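Local coordinates for protein choline dehydrogenase and related flavoproteins (Aspergillus oryzae, PDB 3Q9T) that acts as a formate oxidase of the glucose-methanol-choline oxidoreductase family, carrying 8-formyl-FAD at its catalytic site, at residues Gln389-Asp395 and Pro550-Ile554; Met193-Cys199 and Leu353-Pro359; Leu423-Ser428 and Phe451-Asp456; Trp101-Lys106 and Ile188-Met193. The contacts are given in a common frame with arbitrary orientation. Residue numbers count along the deposited sequence, not the author numbering.

Contact 1 of 4, residues Gln389-Asp395 and Pro550-Ile554; sequences QPHFELD and PDCRI. With FAY ([(2R,3S,4R,5R)-5-(6-amino-9H-purin-9-yl)-3,4-dihydroxytetrahydrofuran-2-yl]methyl (2R,3S,4S)-5-(8-formyl-7-methyl-2,4-dioxo-3,4-dihydrobenzo[g]pteridin-10(2H)-yl)-2,3,4-trihydroxypentyl dihydrogen diphosphate), chain D.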
# COMPACT_ATOMS: atom_id res chain seq x y z
N GLN A 389 -14.08 -19.29 23.29
CA GLN A 389 -12.71 -18.86 23.03
C GLN A 389 -12.52 -17.36 23.28
O GLN A 389 -13.50 -16.60 23.27
CB GLN A 389 -12.32 -19.14 21.57
CG GLN A 389 -12.40 -20.59 21.13
CD GLN A 389 -13.61 -20.87 20.26
OE1 GLN A 389 -13.51 -21.56 19.24
NE2 GLN A 389 -14.77 -20.33 20.65
N PRO A 390 -11.27 -16.91 23.47
CA PRO A 390 -11.03 -15.47 23.59
C PRO A 390 -11.44 -14.77 22.31
O PRO A 390 -11.63 -15.43 21.28
CB PRO A 390 -9.51 -15.38 23.72
CG PRO A 390 -9.06 -16.73 24.16
CD PRO A 390 -10.03 -17.70 23.57
N HIS A 391 -11.60 -13.45 22.37
CA HIS A 391 -11.69 -12.64 21.16
C HIS A 391 -10.33 -12.05 20.78
O HIS A 391 -10.03 -11.87 19.60
CB HIS A 391 -12.71 -11.53 21.34
CG HIS A 391 -14.12 -12.02 21.38
ND1 HIS A 391 -15.05 -11.54 22.28
CD2 HIS A 391 -14.76 -12.94 20.63
CE1 HIS A 391 -16.21 -12.14 22.08
NE2 HIS A 391 -16.06 -13.00 21.09
N PHE A 392 -9.51 -11.75 21.79
CA PHE A 392 -8.22 -11.12 21.53
C PHE A 392 -7.08 -11.73 22.31
O PHE A 392 -7.28 -12.34 23.35
CB PHE A 392 -8.27 -9.62 21.85
CG PHE A 392 -9.13 -8.85 20.91
CD1 PHE A 392 -8.57 -8.19 19.82
CD2 PHE A 392 -10.51 -8.79 21.09
CE1 PHE A 392 -9.37 -7.49 18.93
CE2 PHE A 392 -11.33 -8.09 20.21
CZ PHE A 392 -10.76 -7.44 19.12
N GLU A 393 -5.88 -11.58 21.76
CA GLU A 393 -4.66 -11.63 22.56
C GLU A 393 -4.18 -10.19 22.63
O GLU A 393 -3.96 -9.55 21.60
CB GLU A 393 -3.57 -12.52 21.95
CG GLU A 393 -2.19 -12.25 22.55
CD GLU A 393 -1.13 -13.30 22.18
OE1 GLU A 393 0.06 -13.07 22.50
OE2 GLU A 393 -1.48 -14.35 21.60
N LEU A 394 -4.06 -9.69 23.85
CA LEU A 394 -3.53 -8.35 24.09
C LEU A 394 -2.12 -8.43 24.65
O LEU A 394 -1.92 -8.82 25.81
CB LEU A 394 -4.44 -7.59 25.05
CG LEU A 394 -5.87 -7.50 24.55
CD1 LEU A 394 -6.78 -6.80 25.59
CD2 LEU A 394 -5.88 -6.79 23.20
N ASP A 395 -1.15 -8.09 23.81
CA ASP A 395 0.24 -8.08 24.22
C ASP A 395 0.64 -6.71 24.68
O ASP A 395 0.54 -5.73 23.93
CB ASP A 395 1.14 -8.52 23.06
CG ASP A 395 0.74 -9.86 22.51
OD1 ASP A 395 0.53 -10.80 23.33
OD2 ASP A 395 0.60 -9.97 21.27
N PRO A 550 -4.95 -21.16 15.58
CA PRO A 550 -5.10 -21.13 17.05
C PRO A 550 -5.43 -19.73 17.58
O PRO A 550 -5.27 -18.74 16.85
CB PRO A 550 -3.71 -21.59 17.55
CG PRO A 550 -3.17 -22.44 16.42
CD PRO A 550 -3.71 -21.84 15.15
N ASP A 551 -5.86 -19.64 18.84
CA ASP A 551 -6.41 -18.40 19.39
C ASP A 551 -5.33 -17.49 20.01
O ASP A 551 -5.56 -16.83 21.02
CB ASP A 551 -7.49 -18.73 20.44
CG ASP A 551 -8.31 -19.96 20.05
OD1 ASP A 551 -9.45 -19.80 19.55
OD2 ASP A 551 -7.81 -21.09 20.21
N CYS A 552 -4.16 -17.45 19.39
CA CYS A 552 -3.01 -16.86 20.04
C CYS A 552 -1.82 -17.03 19.14
O CYS A 552 -1.94 -17.66 18.09
CB CYS A 552 -2.75 -17.62 21.33
SG CYS A 552 -2.59 -19.40 21.04
N ARG A 553 -0.69 -16.45 19.55
CA ARG A 553 0.59 -16.64 18.88
C ARG A 553 0.89 -18.14 18.67
O ARG A 553 0.76 -18.94 19.59
CB ARG A 553 1.70 -15.97 19.71
CG ARG A 553 1.48 -14.46 19.82
CD ARG A 553 2.64 -13.75 20.50
NE ARG A 553 2.49 -12.29 20.48
CZ ARG A 553 3.49 -11.44 20.63
NH1 ARG A 553 4.72 -11.90 20.82
NH2 ARG A 553 3.28 -10.12 20.60
N ILE A 554 1.32 -18.50 17.47
CA ILE A 554 1.13 -19.88 17.02
C ILE A 554 2.33 -20.82 17.05
O ILE A 554 2.19 -21.97 16.67
CB ILE A 554 0.59 -19.89 15.57
CG1 ILE A 554 1.66 -19.33 14.62
CG2 ILE A 554 -0.71 -19.09 15.50
CD1 ILE A 554 1.34 -19.48 13.14
P FAY D . 7.31 -22.83 10.09
N1 FAY D . 4.66 -17.22 17.07
C2 FAY D . 4.64 -17.35 18.46
O2 FAY D . 4.21 -18.37 18.97
N3 FAY D . 5.49 -16.59 19.22
C4 FAY D . 5.91 -15.37 18.74
O4 FAY D . 5.99 -14.43 19.55
N5 FAY D . 6.35 -14.02 16.82
C6 FAY D . 7.31 -12.87 15.01
C7 FAY D . 7.72 -12.81 13.69
C8 FAY D . 7.46 -13.89 12.84
O8 FAY D . 8.04 -14.87 10.79
C9 FAY D . 6.90 -15.06 13.36
PA FAY D . 9.50 -21.33 9.10
C1' FAY D . 5.45 -17.44 14.30
C10 FAY D . 5.28 -16.14 16.49
N10 FAY D . 5.66 -16.18 15.14
N1A FAY D . 14.62 -22.80 -0.45
O1A FAY D . 9.55 -20.00 8.44
C1B FAY D . 13.19 -22.11 4.56
O1P FAY D . 8.12 -24.07 10.37
C2' FAY D . 6.59 -18.47 14.50
O2' FAY D . 7.79 -17.78 14.47
C2A FAY D . 15.29 -23.22 0.69
O2A FAY D . 9.91 -21.32 10.54
C2B FAY D . 13.16 -20.80 5.33
O2B FAY D . 14.39 -20.09 5.28
O2P FAY D . 5.93 -23.18 9.54
C3' FAY D . 6.72 -19.76 13.63
O3' FAY D . 8.05 -20.12 13.26
N3A FAY D . 14.78 -22.95 1.95
C3B FAY D . 12.88 -21.30 6.73
O3B FAY D . 14.09 -21.71 7.32
O3P FAY D . 8.03 -21.94 8.95
C4' FAY D . 5.89 -19.78 12.37
O4' FAY D . 4.57 -19.42 12.77
C4A FAY D . 13.60 -22.28 2.06
C4B FAY D . 12.05 -22.54 6.52
O4B FAY D . 12.18 -22.89 5.15
C4X FAY D . 5.79 -15.15 17.35
C5' FAY D . 5.93 -21.18 11.70
O5' FAY D . 7.17 -21.82 11.37
C5A FAY D . 12.91 -21.86 0.93
C5B FAY D . 10.60 -22.30 6.88
O5B FAY D . 10.50 -22.33 8.29
C5X FAY D . 6.56 -13.95 15.46
C6A FAY D . 13.43 -22.11 -0.34
N6A FAY D . 12.81 -21.62 -1.42
N7A FAY D . 11.79 -21.23 1.34
C7M FAY D . 8.26 -11.50 13.17
C8A FAY D . 11.74 -21.25 2.69
C8M FAY D . 8.23 -13.97 11.58
C9A FAY D . 6.40 -15.09 14.66
N9A FAY D . 12.86 -21.88 3.14
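This is a buried salt-bridge network beside the flavin, joining strand 392-397 to the loop that runs into helix 555-572. Arg553 reaches back to two acids of the strand. Its NH2 lies 2.8 Å from Asp395 OD2, a salt bridge with weak hydrogen-bond geometry, and its NE lies 3.3 Å from Glu393 OE1 in a second salt bridge. The Arg553 backbone is held too, since its N donates to Glu393 OE2 at 3.0 Å, so the one carboxylate fixes both the main chain and the guanidinium. The guanidinium thus sits with NH1 turned to the cofactor, hydrogen-bonded to FAY O4 at 3.1 Å. With His510 touching the Arg553 side chain, this is consistent with the His-Arg pair of the formate oxidase catalytic site. Nearer the start of 389-395, Pro390 CD rests 4.2 Å from Asp551 CB. The Asp551 carboxylate is engaged elsewhere, in a salt bridge with Arg425 and a hydrogen bond from His105 N, while Ile554 CD1 comes within 3.3 Å of FAY O4'.

Contact 2 of 4, residues Met193-Cys199 and Leu353-Pro359; sequences MDGLTHC and LELVGFP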
# COMPACT_ATOMS: atom_id res chain seq x y z
N MET A 193 -8.25 -20.28 28.58
CA MET A 193 -7.32 -19.16 28.53
C MET A 193 -7.91 -17.79 28.87
O MET A 193 -7.29 -16.77 28.57
CB MET A 193 -6.59 -19.14 27.18
CG MET A 193 -7.50 -19.28 25.96
SD MET A 193 -6.57 -19.68 24.45
CE MET A 193 -5.35 -18.36 24.48
N ASP A 194 -9.06 -17.75 29.53
CA ASP A 194 -9.68 -16.46 29.86
C ASP A 194 -8.94 -15.66 30.95
O ASP A 194 -8.92 -16.04 32.11
CB ASP A 194 -11.15 -16.67 30.28
CG ASP A 194 -11.90 -15.37 30.42
OD1 ASP A 194 -11.60 -14.40 29.69
OD2 ASP A 194 -12.82 -15.31 31.26
N GLY A 195 -8.33 -14.54 30.56
CA GLY A 195 -7.71 -13.65 31.53
C GLY A 195 -6.33 -13.10 31.20
O GLY A 195 -5.78 -13.34 30.12
N LEU A 196 -5.78 -12.35 32.14
CA LEU A 196 -4.43 -11.82 32.05
C LEU A 196 -3.45 -12.81 32.67
O LEU A 196 -3.65 -13.25 33.81
CB LEU A 196 -4.35 -10.48 32.78
CG LEU A 196 -3.01 -9.77 32.64
CD1 LEU A 196 -2.84 -9.18 31.23
CD2 LEU A 196 -2.89 -8.69 33.71
N THR A 197 -2.40 -13.15 31.94
CA THR A 197 -1.47 -14.19 32.36
C THR A 197 -0.01 -13.75 32.29
O THR A 197 0.34 -12.83 31.54
CB THR A 197 -1.65 -15.47 31.49
OG1 THR A 197 -0.98 -16.58 32.10
CG2 THR A 197 -1.12 -15.25 30.08
N HIS A 198 0.84 -14.40 33.08
CA HIS A 198 2.29 -14.24 32.93
C HIS A 198 2.76 -15.24 31.87
O HIS A 198 2.79 -16.46 32.11
CB HIS A 198 3.01 -14.50 34.25
CG HIS A 198 2.90 -13.38 35.24
ND1 HIS A 198 1.89 -13.31 36.18
CD2 HIS A 198 3.69 -12.29 35.45
CE1 HIS A 198 2.06 -12.22 36.91
NE2 HIS A 198 3.13 -11.59 36.48
N CYS A 199 3.10 -14.74 30.69
CA CYS A 199 3.39 -15.60 29.54
C CYS A 199 4.70 -16.35 29.67
O CYS A 199 5.65 -15.88 30.32
CB CYS A 199 3.40 -14.80 28.22
SG CYS A 199 4.59 -13.46 28.15
N LEU A 353 7.94 -8.71 26.61
CA LEU A 353 6.52 -8.96 26.75
C LEU A 353 6.39 -9.89 27.94
O LEU A 353 6.92 -11.00 27.89
CB LEU A 353 6.00 -9.66 25.49
CG LEU A 353 4.54 -9.51 25.07
CD1 LEU A 353 4.11 -10.64 24.13
CD2 LEU A 353 3.57 -9.36 26.24
N GLU A 354 5.70 -9.47 29.00
CA GLU A 354 5.65 -10.27 30.24
C GLU A 354 4.25 -10.59 30.71
O GLU A 354 4.02 -11.62 31.35
CB GLU A 354 6.41 -9.57 31.37
CG GLU A 354 7.89 -9.34 31.06
CD GLU A 354 8.59 -8.49 32.09
OE1 GLU A 354 7.88 -7.72 32.77
OE2 GLU A 354 9.84 -8.59 32.23
N LEU A 355 3.32 -9.68 30.41
CA LEU A 355 1.91 -9.88 30.68
C LEU A 355 1.15 -9.87 29.36
O LEU A 355 1.35 -9.00 28.50
CB LEU A 355 1.37 -8.78 31.60
CG LEU A 355 1.87 -8.88 33.04
CD1 LEU A 355 1.72 -7.55 33.76
CD2 LEU A 355 1.16 -10.01 33.80
N VAL A 356 0.26 -10.84 29.24
CA VAL A 356 -0.53 -11.03 28.03
C VAL A 356 -1.97 -11.31 28.42
O VAL A 356 -2.24 -12.12 29.33
CB VAL A 356 0.02 -12.23 27.19
CG1 VAL A 356 -0.93 -12.59 26.07
CG2 VAL A 356 1.43 -11.93 26.67
N GLY A 357 -2.91 -10.66 27.72
CA GLY A 357 -4.32 -10.80 28.03
C GLY A 357 -5.18 -11.51 26.99
O GLY A 357 -5.06 -11.27 25.78
N PHE A 358 -6.06 -12.38 27.45
CA PHE A 358 -6.95 -13.10 26.54
C PHE A 358 -8.43 -12.89 26.90
O PHE A 358 -9.07 -13.77 27.46
CB PHE A 358 -6.59 -14.59 26.52
CG PHE A 358 -5.20 -14.88 26.02
CD1 PHE A 358 -4.16 -15.09 26.91
CD2 PHE A 358 -4.92 -14.92 24.66
CE1 PHE A 358 -2.88 -15.35 26.45
CE2 PHE A 358 -3.65 -15.18 24.19
CZ PHE A 358 -2.63 -15.39 25.09
N PRO A 359 -8.96 -11.71 26.57
CA PRO A 359 -10.31 -11.37 26.99
C PRO A 359 -11.35 -11.71 25.94
O PRO A 359 -11.02 -11.94 24.78
CB PRO A 359 -10.24 -9.85 27.10
CG PRO A 359 -9.32 -9.47 25.98
CD PRO A 359 -8.26 -10.56 25.97
O HOH W 1 -11.25 -15.11 26.92
O HOH W 2 5.48 -13.68 32.14
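Two pairs of backbone hydrogen bonds lock these antiparallel strands together. Thr197 N donates to Val356 O at 2.8 Å and Val356 N to Thr197 O at 3.0 Å; Phe358 N reaches Gly195 O at 2.9 Å, answered by Gly195 N to Phe358 O at 3.3 Å. Leu196-Gly357 and His198-Leu355 are the non-hydrogen-bonded pairs of this register. At one end a water donates to both Asp194 OD1 (2.9 Å) and Phe358 O (2.6 Å); at the other, a second water joins Cys199 O (2.9 Å) to Glu354 O (2.6 Å). Met193 CE lies over the Phe358 ring, 3.7 Å from its centroid, a CH-pi contact that belongs to a Met-aromatic pairing, and Leu355 CD2 covers the His198 ring at 3.8 Å from its centroid. Helix 167-179 packs on the face bearing Leu196 and Leu355 through Trp177 and Leu173. Val356 and Phe358 meet Glu393 of strand 392-397; strand 353-358 lies between strands 392-397 and 195-204 of the mixed sheet, antiparallel to both.

Contact 3 of 4, residues Leu423-Ser428 and Phe451-Asp456; sequences LVRPIS and FANDLD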
# COMPACT_ATOMS: atom_id res chain seq x y z
N LEU A 423 -6.57 -9.63 16.86
CA LEU A 423 -7.89 -10.29 16.71
C LEU A 423 -7.60 -11.76 16.43
O LEU A 423 -7.08 -12.15 15.36
CB LEU A 423 -8.67 -9.69 15.55
CG LEU A 423 -10.19 -9.72 15.44
CD1 LEU A 423 -10.56 -9.91 13.97
CD2 LEU A 423 -10.87 -10.78 16.31
N VAL A 424 -7.91 -12.59 17.40
CA VAL A 424 -7.39 -13.94 17.44
C VAL A 424 -8.40 -14.92 16.82
O VAL A 424 -8.05 -16.01 16.34
CB VAL A 424 -7.02 -14.21 18.93
CG1 VAL A 424 -7.73 -15.40 19.47
CG2 VAL A 424 -5.50 -14.23 19.12
N ARG A 425 -9.66 -14.50 16.78
CA ARG A 425 -10.74 -15.27 16.17
C ARG A 425 -11.48 -14.44 15.10
O ARG A 425 -12.64 -14.10 15.28
CB ARG A 425 -11.74 -15.70 17.24
CG ARG A 425 -11.18 -16.77 18.18
CD ARG A 425 -11.60 -18.15 17.75
NE ARG A 425 -11.22 -18.43 16.37
CZ ARG A 425 -10.07 -18.99 15.99
NH1 ARG A 425 -9.14 -19.34 16.88
NH2 ARG A 425 -9.84 -19.20 14.72
N PRO A 426 -10.79 -14.11 13.99
CA PRO A 426 -11.44 -13.30 12.96
C PRO A 426 -12.41 -14.19 12.18
O PRO A 426 -12.31 -15.40 12.29
CB PRO A 426 -10.27 -12.88 12.06
CG PRO A 426 -9.31 -14.03 12.18
CD PRO A 426 -9.42 -14.50 13.60
N ILE A 427 -13.33 -13.61 11.43
CA ILE A 427 -14.21 -14.42 10.61
C ILE A 427 -14.12 -14.06 9.13
O ILE A 427 -14.87 -14.61 8.32
CB ILE A 427 -15.66 -14.28 11.03
CG1 ILE A 427 -16.06 -12.80 10.97
CG2 ILE A 427 -15.87 -14.91 12.41
CD1 ILE A 427 -17.56 -12.55 10.99
N SER A 428 -13.23 -13.14 8.78
CA SER A 428 -12.99 -12.86 7.36
C SER A 428 -12.54 -14.13 6.64
O SER A 428 -11.84 -14.97 7.21
CB SER A 428 -11.93 -11.77 7.20
OG SER A 428 -12.45 -10.51 7.57
N PHE A 451 -9.74 -8.34 7.22
CA PHE A 451 -10.92 -7.49 7.32
C PHE A 451 -11.85 -7.54 6.08
O PHE A 451 -12.58 -6.60 5.79
CB PHE A 451 -10.49 -6.05 7.65
CG PHE A 451 -9.78 -5.93 8.97
CD1 PHE A 451 -10.46 -6.17 10.17
CD2 PHE A 451 -8.44 -5.58 9.03
CE1 PHE A 451 -9.82 -6.07 11.38
CE2 PHE A 451 -7.78 -5.47 10.26
CZ PHE A 451 -8.47 -5.72 11.43
N ALA A 452 -11.79 -8.64 5.33
CA ALA A 452 -12.73 -8.82 4.23
C ALA A 452 -14.16 -8.68 4.75
O ALA A 452 -15.02 -8.12 4.07
CB ALA A 452 -12.52 -10.17 3.56
N ASN A 453 -14.41 -9.18 5.96
CA ASN A 453 -15.72 -9.06 6.59
C ASN A 453 -15.76 -7.84 7.53
O ASN A 453 -14.88 -7.69 8.38
CB ASN A 453 -16.06 -10.36 7.34
CG ASN A 453 -17.50 -10.40 7.84
OD1 ASN A 453 -18.04 -9.40 8.32
ND2 ASN A 453 -18.13 -11.58 7.75
N ASP A 454 -16.77 -6.98 7.38
CA ASP A 454 -16.92 -5.80 8.25
C ASP A 454 -16.99 -6.10 9.75
O ASP A 454 -16.52 -5.31 10.58
CB ASP A 454 -18.15 -5.01 7.84
CG ASP A 454 -17.93 -4.16 6.59
OD1 ASP A 454 -16.84 -4.24 5.97
OD2 ASP A 454 -18.86 -3.41 6.23
N LEU A 455 -17.61 -7.23 10.12
CA LEU A 455 -17.67 -7.61 11.54
C LEU A 455 -16.29 -7.61 12.19
O LEU A 455 -16.16 -7.24 13.35
CB LEU A 455 -18.30 -8.99 11.72
CG LEU A 455 -19.71 -9.20 12.26
CD1 LEU A 455 -19.69 -10.22 13.42
CD2 LEU A 455 -20.43 -7.90 12.66
N ASP A 456 -15.27 -8.04 11.45
CA ASP A 456 -13.89 -8.05 11.95
C ASP A 456 -13.42 -6.65 12.28
O ASP A 456 -12.67 -6.44 13.24
CB ASP A 456 -12.92 -8.68 10.93
CG ASP A 456 -12.81 -10.20 11.05
OD1 ASP A 456 -13.48 -10.78 11.93
OD2 ASP A 456 -12.05 -10.81 10.26
O HOH W 3 -16.66 -13.82 6.40
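Leu423, at the end of strand 415-423, opens the contact with its CD1 3.7 Å from Asp456 OD1. Val424 and Arg425 turn from the helix start toward the 550-554 loop: Val424 packs on Asp551, and Arg425 forms a salt bridge to that same aspartate. At Pro426 the chain comes back, and CB lies 3.3 Å from Asp456 OD2. From here on, Asp456 takes over. The backbone N of Ile427 donates to its OD1 at 2.9 Å, and the backbone N of Ser428 to its OD2 at 3.0 Å, so one carboxylate receives two successive amides of the loop. The Ile427 side chain bends over the helix start, its CD1 3.7 Å from Leu455 CB, and a water links Ile427 O (2.7 Å) to Asn453 ND2 (3.0 Å). Ser428 is held twice by its hydroxyl: OG donates to Asp456 OD2 at 2.7 Å and accepts from Asn453 N at 2.9 Å. Asn453 is the N-cap of helix 454-473, its OD1 accepting from Leu455 N at 2.9 Å, while Asp456 N bonds to Asn453 O at 3.1 Å. What results is a capped helix N-terminus whose first-turn aspartate grips the backbone of a neighbouring loop, tying the end of strand 415-423 to helix 454-473 at a place away from the flavin.

Contact 4 of 4, residues Trp101-Lys106 and Ile188-Met193; sequences WVPGHK and IYDGEM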
# COMPACT_ATOMS: atom_id res chain seq x y z
N TRP A 101 5.04 -18.41 24.00
CA TRP A 101 4.78 -19.83 23.90
C TRP A 101 3.45 -20.11 24.53
O TRP A 101 3.33 -20.09 25.76
CB TRP A 101 5.87 -20.61 24.61
CG TRP A 101 5.73 -22.11 24.57
CD1 TRP A 101 5.09 -22.89 25.48
CD2 TRP A 101 6.28 -23.00 23.59
NE1 TRP A 101 5.20 -24.21 25.13
CE2 TRP A 101 5.92 -24.31 23.97
CE3 TRP A 101 7.03 -22.82 22.42
CZ2 TRP A 101 6.29 -25.43 23.23
CZ3 TRP A 101 7.40 -23.93 21.69
CH2 TRP A 101 7.03 -25.22 22.09
N VAL A 102 2.45 -20.36 23.69
CA VAL A 102 1.07 -20.45 24.12
C VAL A 102 0.32 -21.32 23.10
O VAL A 102 0.43 -21.10 21.91
CB VAL A 102 0.46 -19.02 24.26
CG1 VAL A 102 0.68 -18.22 22.97
CG2 VAL A 102 -1.01 -19.08 24.64
N PRO A 103 -0.39 -22.35 23.57
CA PRO A 103 -0.98 -23.32 22.64
C PRO A 103 -2.28 -22.87 21.98
O PRO A 103 -2.41 -23.05 20.76
CB PRO A 103 -1.28 -24.53 23.55
CG PRO A 103 -1.54 -23.91 24.89
CD PRO A 103 -0.55 -22.76 24.98
N GLY A 104 -3.22 -22.34 22.76
CA GLY A 104 -4.53 -22.03 22.24
C GLY A 104 -5.67 -22.76 22.95
O GLY A 104 -5.46 -23.50 23.90
N HIS A 105 -6.89 -22.56 22.46
CA HIS A 105 -8.07 -22.96 23.19
C HIS A 105 -8.51 -24.35 22.75
O HIS A 105 -8.51 -24.66 21.57
CB HIS A 105 -9.18 -21.93 22.97
CG HIS A 105 -10.33 -22.06 23.91
ND1 HIS A 105 -11.36 -22.96 23.72
CD2 HIS A 105 -10.64 -21.38 25.05
CE1 HIS A 105 -12.24 -22.84 24.70
NE2 HIS A 105 -11.83 -21.89 25.51
N LYS A 106 -8.86 -25.19 23.72
CA LYS A 106 -9.29 -26.56 23.46
C LYS A 106 -10.43 -26.67 22.44
O LYS A 106 -10.41 -27.53 21.57
CB LYS A 106 -9.70 -27.22 24.79
CG LYS A 106 -10.49 -28.54 24.65
CD LYS A 106 -10.70 -29.18 26.04
CE LYS A 106 -11.93 -30.07 26.08
NZ LYS A 106 -11.96 -31.12 25.02
N ILE A 188 -2.90 -21.48 31.27
CA ILE A 188 -3.56 -21.37 29.97
C ILE A 188 -3.10 -22.51 29.04
O ILE A 188 -3.05 -22.36 27.82
CB ILE A 188 -3.26 -19.99 29.33
CG1 ILE A 188 -1.75 -19.79 29.15
CG2 ILE A 188 -3.80 -18.87 30.21
CD1 ILE A 188 -1.39 -18.61 28.28
N TYR A 189 -2.79 -23.66 29.63
CA TYR A 189 -2.18 -24.75 28.87
C TYR A 189 -3.05 -26.00 28.80
O TYR A 189 -2.67 -26.98 28.15
CB TYR A 189 -0.78 -25.05 29.41
CG TYR A 189 0.02 -23.78 29.50
CD1 TYR A 189 0.67 -23.27 28.38
CD2 TYR A 189 0.06 -23.04 30.67
CE1 TYR A 189 1.37 -22.07 28.43
CE2 TYR A 189 0.77 -21.84 30.74
CZ TYR A 189 1.41 -21.36 29.61
OH TYR A 189 2.11 -20.16 29.66
N ASP A 190 -4.22 -25.96 29.43
CA ASP A 190 -5.15 -27.08 29.38
C ASP A 190 -6.45 -26.79 28.65
O ASP A 190 -7.48 -27.42 28.92
CB ASP A 190 -5.47 -27.59 30.78
CG ASP A 190 -4.31 -28.31 31.40
OD1 ASP A 190 -3.69 -29.15 30.69
OD2 ASP A 190 -4.00 -28.04 32.57
N GLY A 191 -6.42 -25.82 27.74
CA GLY A 191 -7.57 -25.53 26.90
C GLY A 191 -8.39 -24.32 27.29
O GLY A 191 -9.28 -23.91 26.54
N GLU A 192 -8.11 -23.77 28.47
CA GLU A 192 -8.80 -22.60 28.97
C GLU A 192 -7.81 -21.48 28.95
O GLU A 192 -6.64 -21.69 29.29
CB GLU A 192 -9.24 -22.81 30.42
CG GLU A 192 -10.00 -24.08 30.68
CD GLU A 192 -11.48 -23.85 30.72
OE1 GLU A 192 -12.12 -24.32 31.69
OE2 GLU A 192 -12.01 -23.21 29.79
N MET A 193 -8.25 -20.28 28.58
CA MET A 193 -7.32 -19.16 28.53
C MET A 193 -7.91 -17.79 28.87
O MET A 193 -7.29 -16.77 28.57
CB MET A 193 -6.59 -19.14 27.18
CG MET A 193 -7.50 -19.28 25.96
SD MET A 193 -6.57 -19.68 24.45
CE MET A 193 -5.35 -18.36 24.48
O HOH W 4 2.47 -18.28 27.50
O HOH W 5 -3.80 -21.27 25.43
O HOH W 6 -4.53 -24.16 26.64
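Two irregular loops mesh here, small residues on each making room for bulk on the other. The Pro103 ring rests against the Ile188 carbonyl and the Tyr189 ring, with CG 3.6 Å from Ile188 O and CD 3.6 Å from Tyr189 CD1. Beside it Val102 CG2 meets Ile188 CD1 at 3.7 Å and, more loosely, Met193 CE at 4.4 Å. The Met193 sulfur fills the hollow beside bare Gly104, its SD 3.5 Å both from Gly104 C and from His105 N. The tightest approach is Gly191 against Lys106, CA atoms 4.0 Å apart; a CB on Gly191 would clash with Lys106 CB. This closeness lets Lys106 N donate to Gly191 O at 3.1 Å, and that oxygen lies over the His105 ring face, 3.2 Å from CD2. Waters fill gaps: one accepts from Gly104 N (2.9 Å) and donates to Ile188 O (2.7 Å), another accepts from Gly191 N (2.7 Å) near Gly104 O and Ile188 O, and a third bridges Trp101 O (2.7 Å) and Tyr189 OH (2.9 Å). His105 is the N-cap of helix 106-110, its ND1 taking the Ala107 amide, while Gly191 O takes the first helical amide, a few residues beyond Thr100, which binds FAD.

Overall arrangement
Contacts 1, 2 and 4 cluster, their centres about 9 to 11 Å apart, while the centre of contact 3 lies about 13 Å from that of contact 1 and about 21 Å from those of the other two. Along the chain contact 4 comes first, then contact 2, and then contact 1, which encloses contact 3. Strands 195-204, 353-358, 392-397 and 415-423 run side by side in one mixed sheet. Contact 2 zips the first two, contact 1 leads from the third to the flavin, and contact 3 leaves the last. Met193 belongs to contacts 2 and 4, and Asp551 links contact 1 to Arg425 and His105. The loop carrying Arg553 thereby joins the sheet to the cofactor site.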